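Local structure of beta-1,4-exocellulase (Thermobifida fusca, 4B4H) at residues V216-F222 / F278-M284; L263-Q267 / A343-Y349; V164-Y169 / E207-S212; V202-Y206 / A272-F278. The protein is a family 6 cellobiohydrolase that degrades cellulose from the chain end, here represented by its catalytic domain, which probably hydrolyses the beta-1,4-glycosidic bonds. The contacts are given in a common frame with arbitrary orientation. Numbering follows the deposited sequence.

Contact 1: V216-F222 / F278-M284; sequences VDYVHGF and FRSDIGM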
# COMPACT_ATOMS: atom_id res chain seq x y z
N VAL A 216 17.49 -8.53 9.69
CA VAL A 216 16.18 -8.15 10.25
C VAL A 216 16.25 -6.86 11.07
O VAL A 216 15.25 -6.18 11.24
CB VAL A 216 15.53 -9.29 11.08
CG1 VAL A 216 15.34 -10.54 10.22
CG2 VAL A 216 16.33 -9.60 12.36
N ASP A 217 17.44 -6.53 11.56
CA ASP A 217 17.67 -5.30 12.31
C ASP A 217 17.52 -4.01 11.48
O ASP A 217 17.54 -2.90 12.03
CB ASP A 217 19.03 -5.38 13.01
CG ASP A 217 19.03 -6.37 14.19
OD1 ASP A 217 18.16 -6.25 15.07
OD2 ASP A 217 19.89 -7.26 14.25
N TYR A 218 17.36 -4.16 10.15
CA TYR A 218 17.05 -3.01 9.28
C TYR A 218 15.56 -2.91 8.94
O TYR A 218 15.15 -2.04 8.16
CB TYR A 218 17.89 -3.04 8.00
CG TYR A 218 19.37 -3.01 8.27
CD1 TYR A 218 19.94 -2.05 9.11
CD2 TYR A 218 20.21 -3.95 7.68
CE1 TYR A 218 21.31 -2.03 9.34
CE2 TYR A 218 21.57 -3.94 7.90
CZ TYR A 218 22.12 -2.99 8.74
OH TYR A 218 23.47 -3.01 8.96
N VAL A 219 14.75 -3.81 9.50
CA VAL A 219 13.30 -3.76 9.28
C VAL A 219 12.60 -3.35 10.56
O VAL A 219 12.70 -4.02 11.58
CB VAL A 219 12.75 -5.12 8.79
CG1 VAL A 219 11.24 -5.02 8.51
CG2 VAL A 219 13.47 -5.54 7.52
N HIS A 220 11.89 -2.22 10.48
CA HIS A 220 11.21 -1.69 11.64
C HIS A 220 9.81 -2.20 11.72
O HIS A 220 9.19 -2.19 12.80
CB HIS A 220 11.22 -0.16 11.61
CG HIS A 220 11.10 0.46 12.98
ND1 HIS A 220 12.14 0.55 13.83
CD2 HIS A 220 10.00 0.97 13.66
CE1 HIS A 220 11.73 1.11 14.98
NE2 HIS A 220 10.42 1.37 14.88
N GLY A 221 9.29 -2.66 10.58
CA GLY A 221 7.94 -3.17 10.53
C GLY A 221 7.48 -3.47 9.13
O GLY A 221 8.30 -3.59 8.22
N PHE A 222 6.17 -3.62 9.01
CA PHE A 222 5.52 -3.95 7.76
C PHE A 222 4.29 -3.07 7.55
O PHE A 222 3.68 -2.62 8.50
CB PHE A 222 5.15 -5.45 7.75
CG PHE A 222 6.35 -6.36 7.79
CD1 PHE A 222 7.00 -6.66 8.98
CD2 PHE A 222 6.85 -6.90 6.61
CE1 PHE A 222 8.12 -7.49 9.01
CE2 PHE A 222 7.96 -7.73 6.63
CZ PHE A 222 8.59 -8.02 7.82
N PHE A 278 12.18 -12.09 12.82
CA PHE A 278 12.19 -10.63 12.84
C PHE A 278 12.19 -10.14 14.29
O PHE A 278 11.88 -10.91 15.22
CB PHE A 278 10.99 -10.07 12.07
CG PHE A 278 11.17 -10.07 10.58
CD1 PHE A 278 11.78 -8.99 9.95
CD2 PHE A 278 10.76 -11.15 9.81
CE1 PHE A 278 11.98 -8.97 8.59
CE2 PHE A 278 10.96 -11.15 8.43
CZ PHE A 278 11.56 -10.06 7.82
N ARG A 279 12.53 -8.87 14.48
CA ARG A 279 12.64 -8.28 15.83
C ARG A 279 11.31 -8.31 16.56
O ARG A 279 10.26 -8.06 15.96
CB ARG A 279 13.15 -6.85 15.73
CG ARG A 279 14.57 -6.71 15.19
CD ARG A 279 15.03 -5.27 15.33
NE ARG A 279 14.81 -4.79 16.69
CZ ARG A 279 15.78 -4.60 17.58
NH1 ARG A 279 17.05 -4.82 17.26
NH2 ARG A 279 15.49 -4.18 18.80
N SER A 280 11.36 -8.58 17.87
CA SER A 280 10.16 -8.74 18.71
C SER A 280 9.30 -7.48 18.77
O SER A 280 8.10 -7.55 19.06
CB SER A 280 10.55 -9.17 20.14
OG SER A 280 10.52 -8.06 21.03
N ASP A 281 9.93 -6.34 18.52
CA ASP A 281 9.27 -5.04 18.61
C ASP A 281 8.85 -4.47 17.24
O ASP A 281 8.66 -3.26 17.11
CB ASP A 281 10.15 -4.04 19.38
CG ASP A 281 11.49 -3.81 18.71
OD1 ASP A 281 12.06 -4.77 18.16
OD2 ASP A 281 11.98 -2.66 18.74
N ILE A 282 8.68 -5.32 16.23
CA ILE A 282 8.12 -4.81 14.97
C ILE A 282 6.69 -4.31 15.18
O ILE A 282 5.91 -4.89 15.95
CB ILE A 282 8.21 -5.77 13.74
CG1 ILE A 282 7.65 -7.17 14.02
CG2 ILE A 282 9.64 -5.85 13.19
CD1 ILE A 282 7.50 -8.01 12.75
N GLY A 283 6.37 -3.18 14.55
CA GLY A 283 5.00 -2.66 14.51
C GLY A 283 4.48 -2.72 13.09
O GLY A 283 5.26 -2.72 12.12
N MET A 284 3.17 -2.78 12.95
CA MET A 284 2.55 -2.86 11.63
C MET A 284 1.85 -1.55 11.27
O MET A 284 1.35 -0.85 12.13
CB MET A 284 1.53 -4.02 11.56
CG MET A 284 2.04 -5.37 12.05
SD MET A 284 3.45 -6.04 11.14
CE MET A 284 2.57 -6.91 9.84
O HOH W 1 12.87 -7.00 12.20

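Contact 2: L263-Q267 / A343-Y349; sequences LSFVQ and APGVDAY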
# COMPACT_ATOMS: atom_id res chain seq x y z
N LEU A 263 -6.85 -5.79 9.69
CA LEU A 263 -6.34 -5.80 11.05
C LEU A 263 -6.06 -7.21 11.55
O LEU A 263 -4.99 -7.48 12.10
CB LEU A 263 -7.27 -5.04 11.99
CG LEU A 263 -6.76 -4.97 13.43
CD1 LEU A 263 -5.45 -4.22 13.56
CD2 LEU A 263 -7.80 -4.34 14.34
N SER A 264 -7.03 -8.12 11.36
CA SER A 264 -6.81 -9.51 11.74
C SER A 264 -5.56 -10.04 11.07
O SER A 264 -4.75 -10.71 11.70
CB SER A 264 -8.01 -10.37 11.35
OG SER A 264 -8.24 -10.31 9.95
N PHE A 265 -5.43 -9.72 9.79
CA PHE A 265 -4.32 -10.15 8.95
C PHE A 265 -2.95 -9.67 9.46
O PHE A 265 -2.08 -10.49 9.76
CB PHE A 265 -4.59 -9.71 7.50
CG PHE A 265 -3.40 -9.85 6.57
CD1 PHE A 265 -2.89 -11.10 6.24
CD2 PHE A 265 -2.80 -8.71 6.04
CE1 PHE A 265 -1.81 -11.20 5.36
CE2 PHE A 265 -1.73 -8.81 5.18
CZ PHE A 265 -1.23 -10.06 4.85
N VAL A 266 -2.74 -8.36 9.55
CA VAL A 266 -1.43 -7.86 10.02
C VAL A 266 -1.07 -8.31 11.45
O VAL A 266 0.11 -8.47 11.76
CB VAL A 266 -1.22 -6.32 9.86
CG1 VAL A 266 -1.38 -5.93 8.40
CG2 VAL A 266 -2.17 -5.53 10.76
N GLN A 267 -2.07 -8.54 12.29
CA GLN A 267 -1.78 -9.03 13.64
C GLN A 267 -1.23 -10.46 13.62
O GLN A 267 -0.24 -10.75 14.29
CB GLN A 267 -2.96 -8.88 14.59
CG GLN A 267 -3.22 -7.44 14.99
CD GLN A 267 -4.43 -7.31 15.90
OE1 GLN A 267 -5.37 -8.11 15.80
NE2 GLN A 267 -4.41 -6.34 16.79
N ALA A 343 -4.36 -0.17 17.66
CA ALA A 343 -4.69 -1.57 17.94
C ALA A 343 -3.41 -2.32 18.29
O ALA A 343 -2.34 -1.88 17.91
CB ALA A 343 -5.34 -2.19 16.71
N PRO A 344 -3.52 -3.46 19.01
CA PRO A 344 -2.35 -4.29 19.33
C PRO A 344 -1.44 -4.55 18.10
O PRO A 344 -1.91 -5.07 17.09
CB PRO A 344 -2.98 -5.60 19.83
CG PRO A 344 -4.28 -5.17 20.44
CD PRO A 344 -4.74 -3.93 19.71
N GLY A 345 -0.18 -4.16 18.22
CA GLY A 345 0.82 -4.45 17.18
C GLY A 345 0.89 -3.54 15.97
O GLY A 345 1.75 -3.73 15.12
N VAL A 346 -0.02 -2.56 15.90
CA VAL A 346 -0.06 -1.57 14.83
C VAL A 346 0.55 -0.24 15.32
O VAL A 346 0.09 0.35 16.29
CB VAL A 346 -1.51 -1.36 14.32
CG1 VAL A 346 -1.60 -0.28 13.26
CG2 VAL A 346 -2.10 -2.67 13.82
N ASP A 347 1.64 0.20 14.68
CA ASP A 347 2.26 1.49 14.97
C ASP A 347 1.36 2.67 14.61
O ASP A 347 1.41 3.72 15.25
CB ASP A 347 3.60 1.66 14.22
CG ASP A 347 4.74 0.86 14.83
OD1 ASP A 347 4.63 0.38 15.97
OD2 ASP A 347 5.79 0.71 14.15
N ALA A 348 0.56 2.51 13.55
CA ALA A 348 -0.31 3.55 13.06
C ALA A 348 -1.18 3.09 11.91
O ALA A 348 -0.85 2.15 11.17
CB ALA A 348 0.52 4.73 12.60
N TYR A 349 -2.31 3.77 11.78
CA TYR A 349 -2.99 3.85 10.50
C TYR A 349 -2.43 5.07 9.78
O TYR A 349 -2.30 6.14 10.37
CB TYR A 349 -4.50 3.96 10.67
CG TYR A 349 -5.17 2.78 11.36
CD1 TYR A 349 -4.61 1.50 11.36
CD2 TYR A 349 -6.40 2.95 12.00
CE1 TYR A 349 -5.24 0.43 12.00
CE2 TYR A 349 -7.04 1.90 12.62
CZ TYR A 349 -6.47 0.65 12.64
OH TYR A 349 -7.14 -0.37 13.28

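Contact 3: V164-Y169 / E207-S212; sequences VNGVGY and EAANAS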
# COMPACT_ATOMS: atom_id res chain seq x y z
N VAL A 164 14.26 -9.68 -4.55
CA VAL A 164 14.81 -10.04 -3.24
C VAL A 164 16.06 -9.19 -2.96
O VAL A 164 16.19 -8.57 -1.90
CB VAL A 164 15.10 -11.56 -3.13
CG1 VAL A 164 15.87 -11.90 -1.87
CG2 VAL A 164 13.81 -12.35 -3.20
N ASN A 165 16.98 -9.16 -3.91
CA ASN A 165 18.23 -8.42 -3.75
C ASN A 165 18.07 -6.90 -3.79
O ASN A 165 18.79 -6.20 -3.08
CB ASN A 165 19.26 -8.85 -4.80
CG ASN A 165 19.81 -10.24 -4.53
OD1 ASN A 165 19.83 -10.72 -3.40
ND2 ASN A 165 20.29 -10.89 -5.59
N GLY A 166 17.14 -6.41 -4.62
CA GLY A 166 16.82 -4.99 -4.67
C GLY A 166 16.31 -4.53 -3.31
O GLY A 166 16.87 -3.59 -2.74
N VAL A 167 15.27 -5.20 -2.82
CA VAL A 167 14.70 -4.91 -1.51
C VAL A 167 15.74 -4.97 -0.39
O VAL A 167 15.80 -4.06 0.45
CB VAL A 167 13.50 -5.84 -1.20
CG1 VAL A 167 13.12 -5.76 0.27
CG2 VAL A 167 12.32 -5.50 -2.09
N GLY A 168 16.58 -6.02 -0.39
CA GLY A 168 17.66 -6.14 0.59
C GLY A 168 18.54 -4.92 0.61
O GLY A 168 18.83 -4.37 1.68
N TYR A 169 18.94 -4.50 -0.59
CA TYR A 169 19.78 -3.34 -0.77
C TYR A 169 19.20 -2.06 -0.13
O TYR A 169 19.93 -1.34 0.59
CB TYR A 169 20.12 -3.16 -2.26
CG TYR A 169 21.21 -2.14 -2.49
CD1 TYR A 169 22.53 -2.43 -2.13
CD2 TYR A 169 20.93 -0.88 -3.02
CE1 TYR A 169 23.54 -1.50 -2.30
CE2 TYR A 169 21.93 0.06 -3.20
CZ TYR A 169 23.24 -0.26 -2.83
OH TYR A 169 24.30 0.62 -2.97
N GLU A 207 13.76 -13.77 3.59
CA GLU A 207 14.80 -13.87 2.57
C GLU A 207 15.31 -12.48 2.18
O GLU A 207 16.52 -12.24 2.21
CB GLU A 207 14.29 -14.64 1.34
CG GLU A 207 15.33 -14.88 0.24
CD GLU A 207 14.76 -15.59 -0.98
OE1 GLU A 207 13.54 -15.81 -1.04
OE2 GLU A 207 15.55 -15.92 -1.90
N ALA A 208 14.38 -11.57 1.85
CA ALA A 208 14.72 -10.20 1.41
C ALA A 208 15.48 -9.42 2.47
O ALA A 208 16.47 -8.75 2.19
CB ALA A 208 13.46 -9.43 1.01
N ALA A 209 14.98 -9.51 3.70
CA ALA A 209 15.60 -8.83 4.84
C ALA A 209 17.02 -9.29 5.14
O ALA A 209 17.78 -8.58 5.78
CB ALA A 209 14.73 -9.05 6.07
N ASN A 210 17.36 -10.50 4.71
CA ASN A 210 18.72 -11.00 4.88
C ASN A 210 19.57 -10.95 3.61
O ASN A 210 20.73 -11.37 3.64
CB ASN A 210 18.67 -12.42 5.44
CG ASN A 210 18.24 -12.43 6.88
OD1 ASN A 210 19.07 -12.26 7.77
ND2 ASN A 210 16.94 -12.59 7.11
N ALA A 211 19.00 -10.42 2.53
CA ALA A 211 19.69 -10.32 1.23
C ALA A 211 20.55 -9.05 1.13
O ALA A 211 20.30 -8.08 1.83
CB ALA A 211 18.67 -10.34 0.10
N SER A 212 21.54 -9.06 0.23
CA SER A 212 22.34 -7.86 -0.09
C SER A 212 23.02 -7.19 1.11
O SER A 212 23.27 -5.97 1.09
CB SER A 212 21.49 -6.82 -0.82
OG SER A 212 20.86 -7.38 -1.96
O HOH W 2 21.63 -11.08 -1.36

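Contact 4: V202-Y206 / A272-F278; sequences VDIFY and ALIAKGF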
# COMPACT_ATOMS: atom_id res chain seq x y z
N VAL A 202 5.78 -14.94 4.29
CA VAL A 202 6.62 -14.70 5.47
C VAL A 202 8.07 -15.11 5.18
O VAL A 202 9.01 -14.37 5.50
CB VAL A 202 6.08 -15.43 6.72
CG1 VAL A 202 7.09 -15.41 7.85
CG2 VAL A 202 4.74 -14.83 7.14
N ASP A 203 8.22 -16.26 4.53
CA ASP A 203 9.54 -16.78 4.18
C ASP A 203 10.29 -15.84 3.26
O ASP A 203 11.48 -15.58 3.48
CB ASP A 203 9.43 -18.17 3.55
CG ASP A 203 9.01 -19.23 4.55
OD1 ASP A 203 9.11 -18.99 5.77
OD2 ASP A 203 8.59 -20.33 4.11
N ILE A 204 9.59 -15.32 2.24
CA ILE A 204 10.17 -14.40 1.27
C ILE A 204 10.51 -13.03 1.87
O ILE A 204 11.52 -12.44 1.51
CB ILE A 204 9.35 -14.27 -0.04
CG1 ILE A 204 10.27 -13.77 -1.17
CG2 ILE A 204 8.13 -13.38 0.11
CD1 ILE A 204 9.73 -13.95 -2.56
N PHE A 205 9.69 -12.55 2.80
CA PHE A 205 10.03 -11.31 3.51
C PHE A 205 11.37 -11.46 4.24
O PHE A 205 12.22 -10.56 4.22
CB PHE A 205 8.94 -10.93 4.51
CG PHE A 205 7.61 -10.60 3.87
CD1 PHE A 205 7.54 -10.08 2.58
CD2 PHE A 205 6.43 -10.78 4.59
CE1 PHE A 205 6.31 -9.78 2.01
CE2 PHE A 205 5.19 -10.48 4.03
CZ PHE A 205 5.14 -9.98 2.73
N TYR A 206 11.55 -12.64 4.84
CA TYR A 206 12.74 -12.95 5.63
C TYR A 206 13.95 -13.09 4.72
O TYR A 206 15.01 -12.56 5.01
CB TYR A 206 12.51 -14.24 6.44
CG TYR A 206 13.63 -14.55 7.43
CD1 TYR A 206 13.66 -13.95 8.70
CD2 TYR A 206 14.65 -15.42 7.09
CE1 TYR A 206 14.69 -14.22 9.59
CE2 TYR A 206 15.68 -15.70 7.98
CZ TYR A 206 15.69 -15.11 9.22
OH TYR A 206 16.71 -15.39 10.09
N ALA A 272 3.69 -14.29 13.00
CA ALA A 272 4.40 -15.17 12.08
C ALA A 272 5.81 -14.67 11.79
O ALA A 272 6.77 -15.44 11.80
CB ALA A 272 3.61 -15.36 10.80
N LEU A 273 5.94 -13.36 11.58
CA LEU A 273 7.22 -12.78 11.19
C LEU A 273 8.23 -12.83 12.32
O LEU A 273 9.40 -13.10 12.10
CB LEU A 273 7.05 -11.35 10.67
CG LEU A 273 6.30 -11.26 9.34
CD1 LEU A 273 5.59 -9.91 9.26
CD2 LEU A 273 7.20 -11.49 8.12
N ILE A 274 7.76 -12.58 13.54
CA ILE A 274 8.64 -12.64 14.69
C ILE A 274 9.14 -14.07 14.89
O ILE A 274 10.33 -14.28 15.11
CB ILE A 274 7.98 -12.10 15.97
CG1 ILE A 274 7.54 -10.64 15.77
CG2 ILE A 274 8.94 -12.20 17.15
CD1 ILE A 274 6.89 -10.02 16.99
N ALA A 275 8.24 -15.04 14.73
CA ALA A 275 8.58 -16.46 14.81
C ALA A 275 9.63 -16.87 13.77
O ALA A 275 10.56 -17.63 14.08
CB ALA A 275 7.32 -17.32 14.70
N LYS A 276 9.48 -16.35 12.56
CA LYS A 276 10.47 -16.54 11.49
C LYS A 276 11.85 -15.96 11.83
O LYS A 276 12.88 -16.48 11.37
CB LYS A 276 9.93 -15.93 10.19
CG LYS A 276 10.76 -16.19 8.95
CD LYS A 276 10.79 -17.66 8.55
CE LYS A 276 11.72 -17.87 7.36
NZ LYS A 276 11.99 -19.30 7.03
N GLY A 277 11.87 -14.88 12.62
CA GLY A 277 13.14 -14.31 13.06
C GLY A 277 13.30 -12.81 12.95
O GLY A 277 14.41 -12.30 12.98
N PHE A 278 12.18 -12.09 12.82
CA PHE A 278 12.19 -10.63 12.84
C PHE A 278 12.19 -10.14 14.29
O PHE A 278 11.88 -10.91 15.22
CB PHE A 278 10.99 -10.07 12.07
CG PHE A 278 11.17 -10.07 10.58
CD1 PHE A 278 11.78 -8.99 9.95
CD2 PHE A 278 10.76 -11.15 9.81
CE1 PHE A 278 11.98 -8.97 8.59
CE2 PHE A 278 10.96 -11.15 8.43
CZ PHE A 278 11.56 -10.06 7.82
O HOH W 3 13.06 -17.90 4.38

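Contact 1: V216-F222 / F278-M284
Phe-278 lies between two apolar groups of segment 216-222. Phe-222 points its ring edge at one face in an edge-to-face pair, centroids 5.0 Å apart and planes at 80°. Val-216 CG1 covers the opposite face as a CH-pi contact, 4.1 Å from the ring centroid. Val-219 CG2 meets the ring edge, 3.9 Å from Phe-278 CE1. Ile-282 CD1 lies 3.8 Å from Phe-222 CE1, and Met-284 CE 3.6 Å from Phe-222 CB. Met-284 SD makes an oblique Met-aromatic contact with the Phe-222 ring.

The solvent side is polar. Arg-279 NH1 donates to Asp-217 OD1 at 2.8 Å, and Arg-279 NE to Asp-281 OD1 at 3.1 Å. Asp-281 is a calcium ligand in this protein, but the site is empty here; its co-ligand Asp-4 lies beside it. A water links Val-216 O to Arg-279 N.

Beyond the type I turn 279-282 the backbones pair in parallel. The bonds Gly-283 N to His-220 O (3.5 Å) and Phe-222 N to Gly-283 O (3.4 Å) are weak. Gly-221 CA approaches Gly-283 O to 3.1 Å, a closeness that a side chain on Gly-221 would obstruct. Such neighbouring parallel strands are typical of the distorted alpha/beta barrel of glycoside hydrolase family 6.

Contact 2: L263-Q267 / A343-Y349
Ala-343 opens the segment with its CB against the helix. Leu-263 CD1 lies 3.7 Å from Ala-343 CB. Pro-344 follows at the exposed border of the contact. Its carbonyl receives the one direct hydrogen bond between the segments, from Gln-267 NE2 to Pro-344 O at 2.8 Å. The same NE2 lies 3.4 Å from Pro-344 CB, so the amide end of Gln-267 rests beside the proline ring.

Gly-345 has a phi of 83° and takes the third position of a type II beta turn from Ala-343 to Val-346. Val-346 N closes this turn on Ala-343 O at 3.1 Å. The turn leads into strand 346-350, which runs parallel to strand 283-287 in the family 6 alpha/beta barrel. Helix 262-276 packs outside these two strands. The axes of segments 263-267 and 346-349 approach to 10.9 Å, and their directions differ by 148°, so helix and strand run roughly antiparallel.

Val-346 is buried. Its CG2 lies 3.7 Å from Leu-263 CD1 and 4.2 Å from Val-266 CG2. Val-266 also touches Met-284 of the adjacent strand. Asp-347 is out of reach of segment 263-267; its OD2 is hydrogen-bonded to Tyr-183 OH. Tyr-349 reaches back, bringing its OH to 4.2 Å from Leu-263 CD2.

Contact 3: V164-Y169 / E207-S212
Val-164 begins a close packing of two neighbouring helices of the family 6 alpha/beta barrel, where helix 162-175 meets the C-terminal end of helix 198-209 and the turn that follows. Its CG1 lies 3.7 Å from Glu-207 CG and 3.8 Å from Ala-211 CB. It thus covers the aliphatic part of the glutamate. The small residues opposite let the backbones approach: the CA atoms of Val-164 and Ala-208 are 4.7 Å apart.

Asn-165 supplies the polar link. Its carbonyl O already accepts the helical bond from Tyr-169 N at 3.0 Å. It also accepts a hydrogen bond from Ser-212 OG at 2.6 Å. Val-167 faces the more buried side, with CG1 3.8 Å from Ala-208 CB. Leu-84 and Leu-138 extend this apolar layer.

Gly-168 makes the tightest backbone approach. Its CA lies 3.3 Å from Ala-208 O and 3.5 Å from Ala-211 O, the latter a CA-H...O contact. A side chain here would run into Ala-211 O. Tyr-169 brings its backbone N to 3.5 Å from Ser-212 CB, while its hydroxyl bonds to Asp-112 on helix 103-121. One water finishes the junction: it donates to Asn-165 OD1 at 2.7 Å and accepts from Ser-212 N at 2.6 Å.

Contact 4: V202-Y206 / A272-F278
Lys-276 carries the polar part of this contact. Its NZ donates to Asp-203 OD1 at 3.2 Å, a weak hydrogen bond within a salt bridge. A water adds a second route: it donates to Asp-203 O at 2.9 Å and accepts weakly from Lys-276 NZ at 3.2 Å. The carbonyl of Tyr-206 is taken by Asn-210 ND2, one turn further on.

The end of helix 262-276 is satisfied by its own backbone. Leu-273 O accepts both Gly-277 N at 3.1 Å and Phe-278 N at 3.0 Å. Gly-277 has a phi of 133°, which lets the chain leave the helix. A CB on it would also strike the ring of Tyr-206, whose CE1 lies 3.8 Å from Gly-277 CA.

Much of the rest is apolar. Val-202 CG1 lies 3.7 Å from Lys-276 CB and 3.9 Å from Leu-273 CD2. Phe-205 CD2 meets Leu-273 CD2 at 3.7 Å. Tyr-206 turns its ring edge to the face of Phe-278 in an offset edge-to-face pair, with centroids 5.9 Å apart.

The short helical segments cross at -53° with axes 9.8 Å apart, as adjacent outer helices of the family 6 barrel. With one salt bridge, whose hydrogen bond is weak, at the exposed border and close hydrocarbon packing inside, the pair probably relies mainly on apolar burial.

None of the four contacts is wholly buried; each has an apolar inner part and a more open border. Contact 1 buries the most surface and pairs neighbouring barrel strands. Contact 2 buries the least, setting helix 262-276 against strand 346-350. Contacts 3 and 4 join helices and share helix 198-209, while contacts 2 and 4 share helix 262-276. Phe-278 belongs to contacts 1 and 4, and Ala-209 of contact 3 touches its ring. Met-284 N probably bonds to Gly-345 O, tying contact 1 to contact 2. Salt bridges occur in contacts 1 and 4; contacts 2 and 3 instead use neutral side chains bonded to backbone carbonyls.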